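Local coordinates for protein pseudoperoxidase (Leishmania major, PDB 5VIA) that binds heme b in a peroxidase-family fold and, as a pseudoperoxidase, probably has little or no ordinary peroxidase activity, at residues Thr40-Ala45 against Asp57-Val62; Trp113-Ser118 against Met277-Phe282; Gln217-Val222 against Val238-Glu243. All blocks are in the same frame, centred on the assembly; numbering follows the deposited sequence.

Contact 1: residues Thr40-Ala45 against Asp57-Val62; sequences TAFVLA and DESCAV. With HEM (protoporphyrin IX containing Fe), chain B.
Phe-42 and Val-43 of helix 33-49, which corresponds to the helix lining the distal side of the heme in the peroxidase fold, pack against Ser-59, Cys-60 and Ala-61 of a loop that brings an axial ligand to the heme. Both follow Arg-39 at the spacing of the Arg-x-x-Trp-His signature of class I peroxidases, so they probably stand where that family carries its distal tryptophan and histidine.

Metal coordination comes first. Cys-60 SG lies 2.5 Å from the heme FE, and His-159 supplies the other axial bond, so the iron has protein ligands on both faces. Chi1 of 63° sets SG between the backbone N and the carbonyl carbon, a position from which it reaches the iron.

The aromatic contacts centre on Phe-42, whose CG is anti to its backbone N (chi1 170°). One ring face is covered toward its rim by the heme methyl CMC, 3.5 Å from CD1. The sulfur meets the edge: Cys-60 SG is 4.9 Å from the centroid of the Phe-42 ring and 78° off its normal. Ser-59 OG also approaches near the ring plane, at 3.6 Å from Phe-42 CE2.

Van der Waals contacts complete the interface. Phe-42 CE2 meets Ala-61 CB at 3.8 Å, while the two methyls of Val-43 touch loop carbonyl oxygens, CG2 against Cys-60 O at 3.7 Å and CG1 against Val-62 O. Arg-39 NH1 hydrogen-bonds to both carbonyls, tying the loop to the same helix.

No hydrogen bond spans the two segments. The loop is shaped internally by an ST turn that holds the serine hydroxyl beside the phenylalanine: Ala-61 N donates to Ser-59 OG at 3.1 Å.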
loop_
_atom_site.group_PDB
_atom_site.type_symbol
_atom_site.label_atom_id
_atom_site.label_comp_id
_atom_site.label_asym_id
_atom_site.label_seq_id
_atom_site.Cartn_x
_atom_site.Cartn_y
_atom_site.Cartn_z
ATOM N N THR A 40 0.679 -0.047 5.242
ATOM C CA THR A 40 1.190 0.938 6.185
ATOM C C THR A 40 2.223 1.896 5.572
ATOM O O THR A 40 2.296 3.055 5.965
ATOM C CB THR A 40 1.772 0.233 7.404
ATOM O OG1 THR A 40 0.746 -0.573 8.000
ATOM C CG2 THR A 40 2.230 1.234 8.425
ATOM N N ALA A 41 3.015 1.426 4.613
ATOM C CA ALA A 41 3.986 2.320 3.982
ATOM C C ALA A 41 3.248 3.412 3.228
ATOM O O ALA A 41 3.695 4.565 3.196
ATOM C CB ALA A 41 4.903 1.564 3.059
ATOM N N PHE A 42 2.131 3.037 2.603
ATOM C CA PHE A 42 1.278 3.999 1.914
ATOM C C PHE A 42 0.526 4.910 2.881
ATOM O O PHE A 42 0.467 6.133 2.672
ATOM C CB PHE A 42 0.296 3.302 0.943
ATOM C CG PHE A 42 -0.770 4.222 0.398
ATOM C CD1 PHE A 42 -0.423 5.381 -0.301
ATOM C CD2 PHE A 42 -2.114 3.936 0.581
ATOM C CE1 PHE A 42 -1.404 6.233 -0.802
ATOM C CE2 PHE A 42 -3.096 4.779 0.090
ATOM C CZ PHE A 42 -2.742 5.935 -0.601
ATOM N N VAL A 43 -0.059 4.333 3.931
ATOM C CA VAL A 43 -0.719 5.140 4.959
ATOM C C VAL A 43 0.222 6.256 5.449
ATOM O O VAL A 43 -0.164 7.436 5.501
ATOM C CB VAL A 43 -1.166 4.269 6.161
ATOM C CG1 VAL A 43 -1.833 5.113 7.202
ATOM C CG2 VAL A 43 -2.122 3.164 5.697
ATOM N N LEU A 44 1.460 5.888 5.781
ATOM C CA LEU A 44 2.404 6.855 6.343
ATOM C C LEU A 44 2.742 7.932 5.321
ATOM O O LEU A 44 2.722 9.117 5.635
ATOM C CB LEU A 44 3.670 6.142 6.819
ATOM C CG LEU A 44 3.442 5.258 8.062
ATOM C CD1 LEU A 44 4.701 4.496 8.424
ATOM C CD2 LEU A 44 2.972 6.105 9.234
ATOM N N ALA A 45 3.029 7.512 4.094
ATOM C CA ALA A 45 3.405 8.444 3.036
ATOM C C ALA A 45 2.251 9.364 2.682
ATOM O O ALA A 45 2.459 10.558 2.454
ATOM C CB ALA A 45 3.871 7.688 1.813
ATOM N N ASP A 57 -13.387 4.948 0.128
ATOM C CA ASP A 57 -13.866 5.546 -1.109
ATOM C C ASP A 57 -12.769 6.431 -1.714
ATOM O O ASP A 57 -12.712 6.616 -2.934
ATOM C CB ASP A 57 -15.142 6.353 -0.870
ATOM C CG ASP A 57 -16.395 5.494 -0.948
ATOM O OD1 ASP A 57 -16.310 4.386 -1.527
ATOM O OD2 ASP A 57 -17.461 5.930 -0.447
ATOM N N GLU A 58 -11.888 6.952 -0.863
ATOM C CA GLU A 58 -10.747 7.754 -1.337
ATOM C C GLU A 58 -9.488 6.909 -1.551
ATOM O O GLU A 58 -8.963 6.846 -2.659
ATOM C CB GLU A 58 -10.451 8.911 -0.376
ATOM C CG GLU A 58 -9.360 9.873 -0.880
ATOM C CD GLU A 58 -9.153 11.050 0.060
ATOM O OE1 GLU A 58 -8.565 10.838 1.143
ATOM O OE2 GLU A 58 -9.586 12.177 -0.272
ATOM N N SER A 59 -9.006 6.271 -0.482
ATOM C CA SER A 59 -7.885 5.345 -0.561
ATOM C C SER A 59 -7.819 4.571 0.731
ATOM O O SER A 59 -8.593 4.843 1.653
ATOM C CB SER A 59 -6.562 6.097 -0.752
ATOM O OG SER A 59 -6.134 6.643 0.481
ATOM N N CYS A 60 -6.897 3.619 0.824
ATOM C CA CYS A 60 -6.755 2.863 2.061
ATOM C C CYS A 60 -5.799 3.529 3.053
ATOM O O CYS A 60 -5.355 2.894 4.014
ATOM C CB CYS A 60 -6.308 1.427 1.782
ATOM S SG CYS A 60 -4.679 1.336 1.018
ATOM N N ALA A 61 -5.519 4.817 2.851
ATOM C CA ALA A 61 -4.702 5.565 3.797
ATOM C C ALA A 61 -5.476 5.905 5.063
ATOM O O ALA A 61 -5.336 7.004 5.607
ATOM C CB ALA A 61 -4.162 6.862 3.136
ATOM N N VAL A 62 -6.305 4.979 5.534
ATOM C CA VAL A 62 -7.022 5.203 6.778
ATOM C C VAL A 62 -6.170 4.681 7.925
ATOM O O VAL A 62 -5.301 3.838 7.723
ATOM C CB VAL A 62 -8.442 4.555 6.784
ATOM C CG1 VAL A 62 -9.294 5.093 5.631
ATOM C CG2 VAL A 62 -8.365 3.036 6.737
HETATM C CHA HEM B . -6.057 -2.537 0.773
HETATM C CHB HEM B . -8.226 0.960 -1.840
HETATM C CHC HEM B . -3.823 2.806 -2.723
HETATM C CHD HEM B . -1.663 -1.093 -0.745
HETATM C C1A HEM B . -6.994 -1.706 0.209
HETATM C C2A HEM B . -8.416 -1.791 0.458
HETATM C C3A HEM B . -9.019 -0.838 -0.245
HETATM C C4A HEM B . -7.998 -0.102 -0.986
HETATM C CMA HEM B . -10.533 -0.556 -0.283
HETATM C CAA HEM B . -9.093 -2.790 1.423
HETATM C CBA HEM B . -8.790 -2.212 2.819
HETATM C CGA HEM B . -9.360 -3.048 3.944
HETATM O O1A HEM B . -10.606 -3.196 4.006
HETATM O O2A HEM B . -8.570 -3.535 4.798
HETATM C C1B HEM B . -7.235 1.802 -2.302
HETATM C C2B HEM B . -7.404 2.987 -3.111
HETATM C C3B HEM B . -6.198 3.525 -3.349
HETATM C C4B HEM B . -5.199 2.660 -2.725
HETATM C CMB HEM B . -8.759 3.542 -3.575
HETATM C CAB HEM B . -5.985 4.813 -4.183
HETATM C CBB HEM B . -4.938 5.623 -3.989
HETATM C C1C HEM B . -2.852 1.923 -2.282
HETATM C C2C HEM B . -1.398 2.079 -2.419
HETATM C C3C HEM B . -0.809 0.987 -1.859
HETATM C C4C HEM B . -1.870 0.121 -1.365
HETATM C CMC HEM B . -0.718 3.311 -3.080
HETATM C CAC HEM B . 0.670 0.579 -1.667
HETATM C CBC HEM B . 1.700 1.392 -1.940
HETATM C C1D HEM B . -2.639 -1.864 -0.163
HETATM C C2D HEM B . -2.416 -3.129 0.505
HETATM C C3D HEM B . -3.790 -3.584 0.977
HETATM C C4D HEM B . -4.703 -2.545 0.546
HETATM C CMD HEM B . -1.072 -3.864 0.701
HETATM C CAD HEM B . -4.122 -4.872 1.776
HETATM C CBD HEM B . -3.953 -4.478 3.249
HETATM C CGD HEM B . -4.283 -5.624 4.176
HETATM O O1D HEM B . -4.385 -5.388 5.417
HETATM O O2D HEM B . -4.447 -6.762 3.668
HETATM N NA HEM B . -6.768 -0.666 -0.687
HETATM N NB HEM B . -5.884 1.625 -2.093
HETATM N NC HEM B . -3.099 0.710 -1.634
HETATM N ND HEM B . -3.997 -1.558 -0.134
HETATM FE FE HEM B . -4.971 0.058 -1.090
#

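Contact 2: residues Trp113-Ser118 against Met277-Phe282; sequences WGRNDS and MIESNF
Arg-115 lays its aliphatic chain across the ring of Phe-282 and closes its guanidinium on the carbonyl of Ile-278. Arg-115 CG stands over the ring centre, 3.5 Å from the centroid of Phe-282 and only 6° off the normal, which defines a CH-pi contact. The chain is extended from CG to NE, and CD lies over the same face, 3.6 Å from Phe-282 CE2. The guanidinium plane is turned 76° from the ring plane, so it does not stack on it.

Two nitrogens donate to Ile-278 O, which lies near the guanidinium plane. Arg-115 NE donates to Ile-278 O at 3.0 Å with an N-H...O angle of 160°; Arg-115 NH2 reaches that same oxygen at 3.3 Å in a more bent bond, from above the carbonyl plane. Water 1 lies 3.1 Å from Arg-115 NH2 and 2.6 Å from Glu-279 OE2, linking the opposite charges indirectly. NH1 turns to a salt bridge with Asp-87 and to Arg-112 O.

The contact thus fastens the loop leaving strand 112-113 to the C-terminal end of helix 263-279 and the type II turn that begins at its last residue, with helix 85-99 touching both Arg-115 and Phe-282, and helix 33-49 meeting Phe-282 through Arg-48.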
loop_
_atom_site.group_PDB
_atom_site.type_symbol
_atom_site.label_atom_id
_atom_site.label_comp_id
_atom_site.label_asym_id
_atom_site.label_seq_id
_atom_site.Cartn_x
_atom_site.Cartn_y
_atom_site.Cartn_z
ATOM N N TRP A 113 18.632 5.565 4.967
ATOM C CA TRP A 113 18.279 5.620 6.376
ATOM C C TRP A 113 18.296 7.048 6.906
ATOM O O TRP A 113 18.696 7.978 6.207
ATOM C CB TRP A 113 19.212 4.711 7.195
ATOM C CG TRP A 113 20.658 5.131 7.231
ATOM C CD1 TRP A 113 21.590 4.972 6.242
ATOM C CD2 TRP A 113 21.346 5.740 8.333
ATOM N NE1 TRP A 113 22.808 5.466 6.654
ATOM C CE2 TRP A 113 22.684 5.939 7.934
ATOM C CE3 TRP A 113 20.958 6.136 9.618
ATOM C CZ2 TRP A 113 23.636 6.524 8.774
ATOM C CZ3 TRP A 113 21.909 6.717 10.453
ATOM C CH2 TRP A 113 23.230 6.907 10.026
ATOM N N GLY A 114 17.854 7.221 8.146
ATOM C CA GLY A 114 17.869 8.529 8.769
ATOM C C GLY A 114 16.525 9.232 8.761
ATOM O O GLY A 114 16.468 10.446 8.989
ATOM N N ARG A 115 15.449 8.492 8.484
ATOM C CA ARG A 115 14.102 9.060 8.573
ATOM C C ARG A 115 13.883 9.573 9.989
ATOM O O ARG A 115 14.003 8.808 10.953
ATOM C CB ARG A 115 13.031 8.017 8.235
ATOM C CG ARG A 115 12.927 7.664 6.759
ATOM C CD ARG A 115 12.075 6.401 6.527
ATOM N NE ARG A 115 12.158 6.007 5.121
ATOM C CZ ARG A 115 13.199 5.364 4.595
ATOM N NH1 ARG A 115 14.227 5.019 5.363
ATOM N NH2 ARG A 115 13.218 5.065 3.304
ATOM N N ASN A 116 13.603 10.869 10.110
ATOM C CA ASN A 116 13.365 11.492 11.407
ATOM C C ASN A 116 12.010 11.102 11.964
ATOM O O ASN A 116 10.989 11.259 11.291
ATOM C CB ASN A 116 13.418 13.023 11.293
ATOM C CG ASN A 116 14.836 13.566 11.258
ATOM O OD1 ASN A 116 15.252 14.186 10.277
ATOM N ND2 ASN A 116 15.582 13.353 12.340
ATOM N N ASP A 117 11.996 10.594 13.188
ATOM C CA ASP A 117 10.746 10.464 13.911
ATOM C C ASP A 117 10.373 11.878 14.317
ATOM O O ASP A 117 10.637 12.306 15.446
ATOM C CB ASP A 117 10.905 9.574 15.148
ATOM C CG ASP A 117 11.077 8.112 14.793
ATOM O OD1 ASP A 117 10.663 7.720 13.681
ATOM O OD2 ASP A 117 11.622 7.356 15.632
ATOM N N SER A 118 9.802 12.625 13.383
ATOM C CA SER A 118 9.386 13.976 13.703
ATOM C C SER A 118 8.047 13.930 14.432
ATOM O O SER A 118 7.325 12.924 14.417
ATOM C CB SER A 118 9.320 14.863 12.453
ATOM O OG SER A 118 8.302 14.436 11.564
ATOM N N MET A 277 8.061 6.533 -2.747
ATOM C CA MET A 277 7.017 6.650 -1.738
ATOM C C MET A 277 7.577 6.626 -0.324
ATOM O O MET A 277 7.218 7.462 0.498
ATOM C CB MET A 277 5.976 5.535 -1.897
ATOM C CG MET A 277 4.835 5.670 -0.902
ATOM S SD MET A 277 3.618 4.353 -1.056
ATOM C CE MET A 277 4.597 2.946 -0.527
ATOM N N ILE A 278 8.458 5.672 -0.027
ATOM C CA ILE A 278 8.937 5.532 1.343
ATOM C C ILE A 278 10.008 6.562 1.694
ATOM O O ILE A 278 10.384 6.679 2.856
ATOM C CB ILE A 278 9.438 4.108 1.660
ATOM C CG1 ILE A 278 10.585 3.706 0.728
ATOM C CG2 ILE A 278 8.271 3.110 1.567
ATOM C CD1 ILE A 278 11.235 2.384 1.094
ATOM N N GLU A 279 10.495 7.298 0.692
ATOM C CA GLU A 279 11.442 8.392 0.942
ATOM C C GLU A 279 10.759 9.748 0.870
ATOM O O GLU A 279 11.335 10.760 1.286
ATOM C CB GLU A 279 12.613 8.354 -0.055
ATOM C CG GLU A 279 13.474 7.092 0.037
ATOM C CD GLU A 279 14.726 7.154 -0.833
ATOM O OE1 GLU A 279 14.860 8.091 -1.662
ATOM O OE2 GLU A 279 15.581 6.259 -0.683
ATOM N N SER A 280 9.534 9.770 0.349
ATOM C CA SER A 280 8.806 11.033 0.146
ATOM C C SER A 280 8.571 11.813 1.434
ATOM O O SER A 280 8.216 11.238 2.477
ATOM C CB SER A 280 7.471 10.793 -0.561
ATOM O OG SER A 280 6.618 9.931 0.191
ATOM N N ASN A 281 8.775 13.128 1.352
ATOM C CA ASN A 281 8.590 14.030 2.485
ATOM C C ASN A 281 9.464 13.686 3.687
ATOM O O ASN A 281 9.070 13.910 4.832
ATOM C CB ASN A 281 7.109 14.145 2.882
ATOM C CG ASN A 281 6.287 14.879 1.845
ATOM O OD1 ASN A 281 5.427 14.287 1.174
ATOM N ND2 ASN A 281 6.548 16.172 1.696
ATOM N N PHE A 282 10.644 13.131 3.413
ATOM C CA PHE A 282 11.695 12.994 4.422
ATOM C C PHE A 282 12.902 13.811 3.953
ATOM O O PHE A 282 13.223 13.802 2.771
ATOM C CB PHE A 282 12.126 11.534 4.578
ATOM C CG PHE A 282 11.150 10.680 5.350
ATOM C CD1 PHE A 282 10.857 10.966 6.676
ATOM C CD2 PHE A 282 10.549 9.584 4.755
ATOM C CE1 PHE A 282 9.963 10.179 7.393
ATOM C CE2 PHE A 282 9.654 8.784 5.464
ATOM C CZ PHE A 282 9.361 9.089 6.786
HETATM O O HOH W 1 14.971 4.345 0.900
#

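Contact 3: residues Gln217-Val222 against Val238-Glu243; sequences QTLRCV and VVNAAE. With HEM (protoporphyrin IX containing Fe), chain B.
In Arg-220, chi1 of -63° sets CG anti to the carbonyl carbon, the chain runs extended to NE, and chi4 of 140° places CZ 3.6 Å from Ala-241 CB, with that methyl over one face of the guanidinium, offset toward its rim. Chi1 of 78° sets Thr-218 OG1 between its own backbone N and carbonyl carbon, where water 2 donates to it at 2.7 Å. That water also accepts from Asn-240 ND2 at 3.1 Å and from Ala-242 N at 2.9 Å, bridging the two segments. The threonine hydroxyl also bonds to Asp-57, and the asparagine amide to Val-56 O.

The backbones pair antiparallel. Arg-220 N donates to Val-239 O at 2.8 Å, and Val-239 N returns a bond to Arg-220 O at 2.9 Å. Past the strand end, Ala-241 N still reaches Thr-218 O at 2.7 Å as the helix starts.

Asn-240 turns to the cofactor, its CG 3.4 Å from the heme methyl CMB. This is a beta hairpin running into helix 241-245, where Glu-243 hydrogen-bonds to the axial His-159, as the proximal aspartate does in peroxidases.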
loop_
_atom_site.group_PDB
_atom_site.type_symbol
_atom_site.label_atom_id
_atom_site.label_comp_id
_atom_site.label_asym_id
_atom_site.label_seq_id
_atom_site.Cartn_x
_atom_site.Cartn_y
_atom_site.Cartn_z
ATOM N N GLN A 217 -19.341 3.888 -0.761
ATOM C CA GLN A 217 -20.428 3.865 -1.728
ATOM C C GLN A 217 -19.933 3.609 -3.143
ATOM O O GLN A 217 -20.734 3.440 -4.059
ATOM C CB GLN A 217 -21.175 5.200 -1.693
ATOM C CG GLN A 217 -21.650 5.640 -0.311
ATOM C CD GLN A 217 -22.432 6.947 -0.355
ATOM O OE1 GLN A 217 -22.390 7.677 -1.349
ATOM N NE2 GLN A 217 -23.149 7.248 0.723
ATOM N N THR A 218 -18.615 3.582 -3.320
ATOM C CA THR A 218 -18.036 3.485 -4.651
ATOM C C THR A 218 -17.383 2.130 -4.882
ATOM O O THR A 218 -16.695 1.929 -5.886
ATOM C CB THR A 218 -16.958 4.573 -4.879
ATOM O OG1 THR A 218 -15.756 4.175 -4.220
ATOM C CG2 THR A 218 -17.422 5.913 -4.316
ATOM N N LEU A 219 -17.570 1.198 -3.958
ATOM C CA LEU A 219 -16.977 -0.117 -4.162
ATOM C C LEU A 219 -17.742 -0.876 -5.235
ATOM O O LEU A 219 -18.968 -0.769 -5.334
ATOM C CB LEU A 219 -16.908 -0.919 -2.868
ATOM C CG LEU A 219 -16.061 -0.357 -1.724
ATOM C CD1 LEU A 219 -16.043 -1.341 -0.559
ATOM C CD2 LEU A 219 -14.640 -0.020 -2.159
ATOM N N ARG A 220 -17.012 -1.611 -6.065
ATOM C CA ARG A 220 -17.655 -2.448 -7.064
ATOM C C ARG A 220 -17.132 -3.868 -6.945
ATOM O O ARG A 220 -16.084 -4.111 -6.341
ATOM C CB ARG A 220 -17.467 -1.890 -8.475
ATOM C CG ARG A 220 -18.112 -0.520 -8.693
ATOM C CD ARG A 220 -18.218 -0.210 -10.177
ATOM N NE ARG A 220 -18.521 1.194 -10.456
ATOM C CZ ARG A 220 -17.972 1.884 -11.457
ATOM N NH1 ARG A 220 -17.093 1.300 -12.265
ATOM N NH2 ARG A 220 -18.291 3.160 -11.654
ATOM N N CYS A 221 -17.864 -4.804 -7.529
ATOM C CA CYS A 221 -17.708 -6.194 -7.156
ATOM C C CYS A 221 -17.888 -7.139 -8.336
ATOM O O CYS A 221 -18.784 -6.953 -9.168
ATOM C CB CYS A 221 -18.746 -6.517 -6.079
ATOM S SG CYS A 221 -18.719 -8.198 -5.477
ATOM N N VAL A 222 -17.018 -8.144 -8.406
ATOM C CA VAL A 222 -17.246 -9.299 -9.260
ATOM C C VAL A 222 -17.036 -10.570 -8.438
ATOM O O VAL A 222 -16.227 -10.583 -7.505
ATOM C CB VAL A 222 -16.343 -9.297 -10.516
ATOM C CG1 VAL A 222 -14.897 -9.617 -10.162
ATOM C CG2 VAL A 222 -16.867 -10.283 -11.537
ATOM N N VAL A 238 -13.303 -7.237 -5.058
ATOM C CA VAL A 238 -13.836 -5.900 -4.816
ATOM C C VAL A 238 -12.796 -4.851 -5.195
ATOM O O VAL A 238 -11.625 -4.985 -4.837
ATOM C CB VAL A 238 -14.240 -5.736 -3.330
ATOM C CG1 VAL A 238 -14.806 -4.363 -3.078
ATOM C CG2 VAL A 238 -15.272 -6.807 -2.925
ATOM N N VAL A 239 -13.213 -3.826 -5.939
ATOM C CA VAL A 239 -12.310 -2.760 -6.387
ATOM C C VAL A 239 -13.063 -1.429 -6.359
ATOM O O VAL A 239 -14.255 -1.386 -6.662
ATOM C CB VAL A 239 -11.790 -3.017 -7.829
ATOM C CG1 VAL A 239 -10.834 -1.916 -8.273
ATOM C CG2 VAL A 239 -11.088 -4.366 -7.926
ATOM N N ASN A 240 -12.381 -0.356 -5.966
ATOM C CA ASN A 240 -12.955 0.992 -6.020
ATOM C C ASN A 240 -13.412 1.354 -7.429
ATOM O O ASN A 240 -12.716 1.043 -8.401
ATOM C CB ASN A 240 -11.902 2.024 -5.577
ATOM C CG ASN A 240 -11.865 2.217 -4.079
ATOM O OD1 ASN A 240 -11.409 1.339 -3.344
ATOM N ND2 ASN A 240 -12.326 3.379 -3.613
ATOM N N ALA A 241 -14.563 2.020 -7.545
ATOM C CA ALA A 241 -15.019 2.542 -8.834
ATOM C C ALA A 241 -13.929 3.386 -9.490
ATOM O O ALA A 241 -13.704 3.293 -10.699
ATOM C CB ALA A 241 -16.300 3.369 -8.669
ATOM N N ALA A 242 -13.251 4.197 -8.684
ATOM C CA ALA A 242 -12.174 5.069 -9.177
ATOM C C ALA A 242 -11.011 4.308 -9.828
ATOM O O ALA A 242 -10.435 4.766 -10.822
ATOM C CB ALA A 242 -11.661 5.945 -8.052
ATOM N N GLU A 243 -10.653 3.160 -9.264
ATOM C CA GLU A 243 -9.593 2.324 -9.827
ATOM C C GLU A 243 -10.002 1.772 -11.193
ATOM O O GLU A 243 -9.165 1.610 -12.089
ATOM C CB GLU A 243 -9.269 1.179 -8.861
ATOM C CG GLU A 243 -7.882 1.208 -8.264
ATOM C CD GLU A 243 -7.698 0.196 -7.145
ATOM O OE1 GLU A 243 -6.936 -0.787 -7.326
ATOM O OE2 GLU A 243 -8.301 0.402 -6.068
HETATM C CHA HEM B . -6.057 -2.537 0.773
HETATM C CHB HEM B . -8.226 0.960 -1.840
HETATM C CHC HEM B . -3.823 2.806 -2.723
HETATM C CHD HEM B . -1.663 -1.093 -0.745
HETATM C C1A HEM B . -6.994 -1.706 0.209
HETATM C C2A HEM B . -8.416 -1.791 0.458
HETATM C C3A HEM B . -9.019 -0.838 -0.245
HETATM C C4A HEM B . -7.998 -0.102 -0.986
HETATM C CMA HEM B . -10.533 -0.556 -0.283
HETATM C CAA HEM B . -9.093 -2.790 1.423
HETATM C CBA HEM B . -8.790 -2.212 2.819
HETATM C CGA HEM B . -9.360 -3.048 3.944
HETATM O O1A HEM B . -10.606 -3.196 4.006
HETATM O O2A HEM B . -8.570 -3.535 4.798
HETATM C C1B HEM B . -7.235 1.802 -2.302
HETATM C C2B HEM B . -7.404 2.987 -3.111
HETATM C C3B HEM B . -6.198 3.525 -3.349
HETATM C C4B HEM B . -5.199 2.660 -2.725
HETATM C CMB HEM B . -8.759 3.542 -3.575
HETATM C CAB HEM B . -5.985 4.813 -4.183
HETATM C CBB HEM B . -4.938 5.623 -3.989
HETATM C C1C HEM B . -2.852 1.923 -2.282
HETATM C C2C HEM B . -1.398 2.079 -2.419
HETATM C C3C HEM B . -0.809 0.987 -1.859
HETATM C C4C HEM B . -1.870 0.121 -1.365
HETATM C CMC HEM B . -0.718 3.311 -3.080
HETATM C CAC HEM B . 0.670 0.579 -1.667
HETATM C CBC HEM B . 1.700 1.392 -1.940
HETATM C C1D HEM B . -2.639 -1.864 -0.163
HETATM C C2D HEM B . -2.416 -3.129 0.505
HETATM C C3D HEM B . -3.790 -3.584 0.977
HETATM C C4D HEM B . -4.703 -2.545 0.546
HETATM C CMD HEM B . -1.072 -3.864 0.701
HETATM C CAD HEM B . -4.122 -4.872 1.776
HETATM C CBD HEM B . -3.953 -4.478 3.249
HETATM C CGD HEM B . -4.283 -5.624 4.176
HETATM O O1D HEM B . -4.385 -5.388 5.417
HETATM O O2D HEM B . -4.447 -6.762 3.668
HETATM N NA HEM B . -6.768 -0.666 -0.687
HETATM N NB HEM B . -5.884 1.625 -2.093
HETATM N NC HEM B . -3.099 0.710 -1.634
HETATM N ND HEM B . -3.997 -1.558 -0.134
HETATM FE FE HEM B . -4.971 0.058 -1.090
HETATM O O HOH W 2 -13.822 4.848 -5.933
#

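Contact 1 comes first along the chain and is closed before the others open; contact 3 is nested inside the long loop closed by contact 2. The centre of contact 1 lies about 16 Å from each of the other two centres, which are about 32 Å apart on opposite sides of the chain's centre. Helix 33-49 touches helix 263-279 through Ala-41, Phe-42 and Ala-45 against Met-277, joining contacts 1 and 2. Asp-57 joins contact 1 to the hairpin of contact 3, with probable hydrogen bonds to Gln-217 N and Thr-218 OG1. Contacts 1 and 3 stand beside the heme; contact 2 ties the helix end whose Met-277 touches it to the loop after strand 112-113.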